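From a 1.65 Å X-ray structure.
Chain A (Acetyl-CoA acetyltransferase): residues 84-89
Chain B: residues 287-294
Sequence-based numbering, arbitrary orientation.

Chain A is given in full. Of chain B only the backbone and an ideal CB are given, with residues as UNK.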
ATOM      1  N   PRO A  84       4.695 -19.810  -3.538  1.00 16.57           N
ATOM      2  CA  PRO A  84       4.436 -20.588  -2.319  1.00 14.25           C
ATOM      3  C   PRO A  84       3.973 -19.704  -1.167  1.00 14.18           C
ATOM      4  O   PRO A  84       4.136 -18.485  -1.180  1.00 15.32           O
ATOM      5  CB  PRO A  84       5.794 -21.228  -2.011  1.00 17.98           C
ATOM      6  CG  PRO A  84       6.788 -20.301  -2.605  1.00 17.31           C
ATOM      7  CD  PRO A  84       6.124 -19.808  -3.894  1.00 17.14           C
ATOM      8  N   ASN A  85       3.404 -20.363  -0.147  1.00 14.69           N
ATOM      9  CA  ASN A  85       2.922 -19.641   1.032  1.00 14.49           C
ATOM     10  C   ASN A  85       4.059 -19.118   1.898  1.00 18.21           C
ATOM     11  O   ASN A  85       3.792 -18.500   2.941  1.00 16.66           O
ATOM     12  CB  ASN A  85       1.963 -20.543   1.836  1.00 16.40           C
ATOM     13  CG  ASN A  85       2.626 -21.797   2.408  1.00 16.92           C
ATOM     14  OD1 ASN A  85       3.832 -21.848   2.645  1.00 20.47           O
ATOM     15  ND2 ASN A  85       1.812 -22.817   2.660  1.00 19.41           N
ATOM     16  N   THR A  86       5.307 -19.336   1.490  1.00 15.21           N
ATOM     17  CA  THR A  86       6.463 -18.748   2.148  1.00 16.02           C
ATOM     18  C   THR A  86       6.838 -17.387   1.559  1.00 14.72           C
ATOM     19  O   THR A  86       7.843 -16.802   1.977  1.00 17.30           O
ATOM     20  CB  THR A  86       7.654 -19.724   2.083  1.00 16.70           C
ATOM     21  OG1 THR A  86       7.855 -20.144   0.717  1.00 19.21           O
ATOM     22  CG2 THR A  86       7.375 -20.969   2.944  1.00 16.56           C
ATOM     23  N   THR A  87       6.052 -16.868   0.608  1.00 14.09           N
ATOM     24  CA  THR A  87       6.349 -15.601  -0.062  1.00 12.76           C
ATOM     25  C   THR A  87       5.682 -14.424   0.644  1.00 12.10           C
ATOM     26  O   THR A  87       4.444 -14.330   0.629  1.00 14.32           O
ATOM     27  CB  THR A  87       5.864 -15.637  -1.508  1.00 14.85           C
ATOM     28  OG1 THR A  87       6.260 -16.874  -2.116  1.00 16.90           O
ATOM     29  CG2 THR A  87       6.461 -14.466  -2.302  1.00 14.50           C
ATOM     30  N   PRO A  88       6.443 -13.476   1.195  1.00 12.03           N
ATOM     31  CA  PRO A  88       5.825 -12.233   1.705  1.00 11.39           C
ATOM     32  C   PRO A  88       5.190 -11.413   0.588  1.00 11.48           C
ATOM     33  O   PRO A  88       5.649 -11.428  -0.558  1.00 14.42           O
ATOM     34  CB  PRO A  88       7.009 -11.475   2.320  1.00 12.77           C
ATOM     35  CG  PRO A  88       8.007 -12.581   2.662  1.00 13.93           C
ATOM     36  CD  PRO A  88       7.885 -13.530   1.484  1.00 14.50           C
ATOM     37  N   THR A  89       4.144 -10.649   0.938  1.00 12.00           N
ATOM     38  CA  THR A  89       3.445  -9.833  -0.063  1.00 11.02           C
ATOM     39  C   THR A  89       2.918  -8.544   0.563  1.00 12.33           C
ATOM     40  O   THR A  89       2.497  -8.539   1.724  1.00 14.26           O
ATOM     41  CB  THR A  89       2.242 -10.582  -0.685  1.00 15.13           C
ATOM     42  OG1 THR A  89       1.274 -10.844   0.338  1.00 15.52           O
ATOM     43  CG2 THR A  89       2.649 -11.924  -1.298  1.00 13.13           C
TER
ATOM     44  N   UNK B 287      12.971  -8.096   8.760  1.00 12.11           N
ATOM     45  CA  UNK B 287      12.699  -9.223   7.870  1.00 12.66           C
ATOM     46  C   UNK B 287      11.205  -9.487   7.810  1.00 12.85           C
ATOM     47  O   UNK B 287      10.467  -9.197   8.758  1.00 14.31           O
ATOM     48  CB  UNK B 287      13.444 -10.477   8.333  1.00 12.66           C
ATOM     49  N   UNK B 288      10.782 -10.059   6.692  1.00 14.78           N
ATOM     50  CA  UNK B 288       9.452 -10.625   6.541  1.00 13.63           C
ATOM     51  C   UNK B 288       9.573 -12.141   6.454  1.00 14.08           C
ATOM     52  O   UNK B 288      10.573 -12.674   5.958  1.00 16.46           O
ATOM     53  CB  UNK B 288       8.747 -10.058   5.307  1.00 13.63           C
ATOM     54  N   UNK B 289       8.523 -12.835   6.883  1.00 12.27           N
ATOM     55  CA  UNK B 289       8.436 -14.268   6.627  1.00 13.36           C
ATOM     56  C   UNK B 289       6.974 -14.627   6.413  1.00 13.26           C
ATOM     57  O   UNK B 289       6.077 -13.872   6.784  1.00 14.52           O
ATOM     58  CB  UNK B 289       9.039 -15.078   7.776  1.00 13.36           C
ATOM     59  N   UNK B 290       6.733 -15.784   5.806  1.00 14.02           N
ATOM     60  CA  UNK B 290       5.351 -16.219   5.642  1.00 13.92           C
ATOM     61  C   UNK B 290       5.263 -17.732   5.718  1.00 15.91           C
ATOM     62  O   UNK B 290       6.221 -18.447   5.415  1.00 15.22           O
ATOM     63  CB  UNK B 290       4.779 -15.719   4.314  1.00 13.92           C
ATOM     64  N   UNK B 291       4.094 -18.220   6.115  1.00 15.07           N
ATOM     65  CA  UNK B 291       3.795 -19.641   6.019  1.00 16.92           C
ATOM     66  C   UNK B 291       2.321 -19.780   5.646  1.00 17.68           C
ATOM     67  O   UNK B 291       1.689 -18.834   5.154  1.00 17.04           O
ATOM     68  CB  UNK B 291       4.112 -20.370   7.326  1.00 16.92           C
ATOM     69  N   UNK B 292       1.770 -20.979   5.830  1.00 17.08           N
ATOM     70  CA  UNK B 292       0.389 -21.216   5.421  1.00 16.82           C
ATOM     71  C   UNK B 292      -0.528 -20.160   6.034  1.00 14.76           C
ATOM     72  O   UNK B 292      -0.317 -19.760   7.185  1.00 17.46           O
ATOM     73  CB  UNK B 292      -0.062 -22.620   5.830  1.00 16.82           C
ATOM     74  N   UNK B 293      -1.533 -19.675   5.296  1.00 16.46           N
ATOM     75  CA  UNK B 293      -2.403 -18.617   5.836  1.00 15.78           C
ATOM     76  C   UNK B 293      -2.991 -18.942   7.196  1.00 17.08           C
ATOM     77  O   UNK B 293      -3.060 -18.051   8.054  1.00 18.35           O
ATOM     78  CB  UNK B 293      -3.546 -18.338   4.858  1.00 15.78           C
ATOM     79  N   UNK B 294      -3.400 -20.196   7.419  1.00 18.13           N
ATOM     80  CA  UNK B 294      -3.981 -20.556   8.703  1.00 20.70           C
ATOM     81  C   UNK B 294      -2.948 -20.553   9.818  1.00 22.69           C
ATOM     82  O   UNK B 294      -3.332 -20.623  10.994  1.00 23.23           O
ATOM     83  CB  UNK B 294      -4.643 -21.932   8.612  1.00 20.70           C
TER

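Chain A presents a type I beta turn, Pro A84 to Thr A87, closed by the backbone bond from Thr A87 N to Pro A84 O (3.1 Å) and reinforced by Thr A87 OG1, which donates to the same Pro A84 O at 2.8 Å. The turn and the proline that follows it offer chain B mostly backbone, the side-chain amide of Asn A85 and the ring of Pro A88.

Position 287 has extended backbone angles, and its ideal CB has nothing of chain A within 5.5 Å. This stretch of chain A leaves the choice open; the residue is Ala B287.

At position 288, also extended, CA-to-CB points toward chain A, and the ideal CB lies 3.7 Å from Pro A88 CG. An aliphatic carbon suits the proline ring, but no charge or donor of chain A lies close by, so a longer side chain could be apolar or could carry a polar end past the ring. The residue is Asp B288. Its CB packs on Pro A88 CG at 3.7 Å, while with chi1 in the m well its carboxylate is hydrogen-bonded elsewhere in the structure.

Position 289 follows the alternation of a strand: its CB points away, and many residues would be compatible with this stretch of chain A. It is Ala B289.

Position 290 is the most demanding. CA-to-CB points toward chain A, and the ideal CB stands 3.3 Å from Asn A85 O, which is tight, 3.8 Å from Thr A86 C and 4.0 Å from Thr A87 O. A methyl group fills such a space; glycine would fit but leave it emptier, and a larger side chain would have to find a way past these backbone atoms. The residue is Ala B290, whose CB lies 3.9 Å from Thr A87 O and 4.2 Å from Pro A88 N. The small side chain accompanies a close backbone approach: Thr A86 CA makes a CA-H...O contact with Ala B290 O at 3.3 Å, nearly straight at 164°. Water 1 bridges the chains, donating to Thr A86 O (2.8 Å) and accepting from Ala B290 N (2.9 Å). No direct hydrogen bond joins the two stretches.

At position 291 CB points away, 4.8 Å from Asn A85 O, so a long or polar side chain can extend without crowding the turn. Gln B291 does so, its NE2 hydrogen-bonded to a residue just outside one of the stretches. Asn A85 O comes within 3.2 Å of Gln B291 N, but the angle is too poor for a hydrogen bond.

Position 292 points away overall, yet its ideal CB is 3.7 Å from Asn A85 ND2. A small residue is comfortable beside the amide, and the backbone angles of -53/141 admit many types. Ala B292 CA lies 3.5 Å from Asn A85 ND2.

Position 293 points sideways; its ideal CB has nothing of this stretch of chain A within 5.5 Å, so many residues could stand here, and a phi of -52° also suits proline. Pro B293 brings CD to 4.2 Å from Asn A85 CB.

Position 294, out of reach, is unconstrained by this stretch of chain A; it is Glu B294.

Chain B, residues 287-294: ADAAQAPE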
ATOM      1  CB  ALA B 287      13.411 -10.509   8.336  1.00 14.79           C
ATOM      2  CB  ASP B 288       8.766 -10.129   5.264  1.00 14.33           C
ATOM      3  CG  ASP B 288       8.603  -8.627   5.225  1.00 21.38           C
ATOM      4  OD1 ASP B 288       7.919  -8.087   6.108  1.00 18.32           O
ATOM      5  OD2 ASP B 288       9.202  -7.973   4.331  1.00 28.13           O
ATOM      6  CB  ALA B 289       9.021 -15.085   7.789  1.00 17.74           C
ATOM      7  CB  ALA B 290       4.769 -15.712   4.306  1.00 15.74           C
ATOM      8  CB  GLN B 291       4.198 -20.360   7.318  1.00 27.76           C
ATOM      9  CG  GLN B 291       3.838 -19.579   8.521  1.00 22.28           C
ATOM     10  CD  GLN B 291       4.474 -20.070   9.833  1.00 27.67           C
ATOM     11  OE1 GLN B 291       5.610 -20.557   9.890  1.00 29.01           O
ATOM     12  NE2 GLN B 291       3.728 -19.926  10.891  1.00 16.93           N
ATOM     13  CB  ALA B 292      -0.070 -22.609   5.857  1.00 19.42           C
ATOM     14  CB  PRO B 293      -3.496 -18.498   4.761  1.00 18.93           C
ATOM     15  CG  PRO B 293      -2.737 -18.800   3.461  1.00 20.46           C
ATOM     16  CD  PRO B 293      -1.707 -19.864   3.841  1.00 19.08           C
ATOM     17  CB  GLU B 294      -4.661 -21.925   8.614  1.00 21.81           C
ATOM     18  CG  GLU B 294      -3.706 -23.086   8.391  1.00 23.70           C
ATOM     19  CD  GLU B 294      -3.497 -23.438   6.920  1.00 35.27           C
ATOM     20  OE1 GLU B 294      -3.578 -22.553   6.027  1.00 30.14           O
ATOM     21  OE2 GLU B 294      -3.242 -24.634   6.657  1.00 44.64           O
TER
HETATM   22  O   HOH W   1       9.049 -16.921   4.476  1.00 15.19           O
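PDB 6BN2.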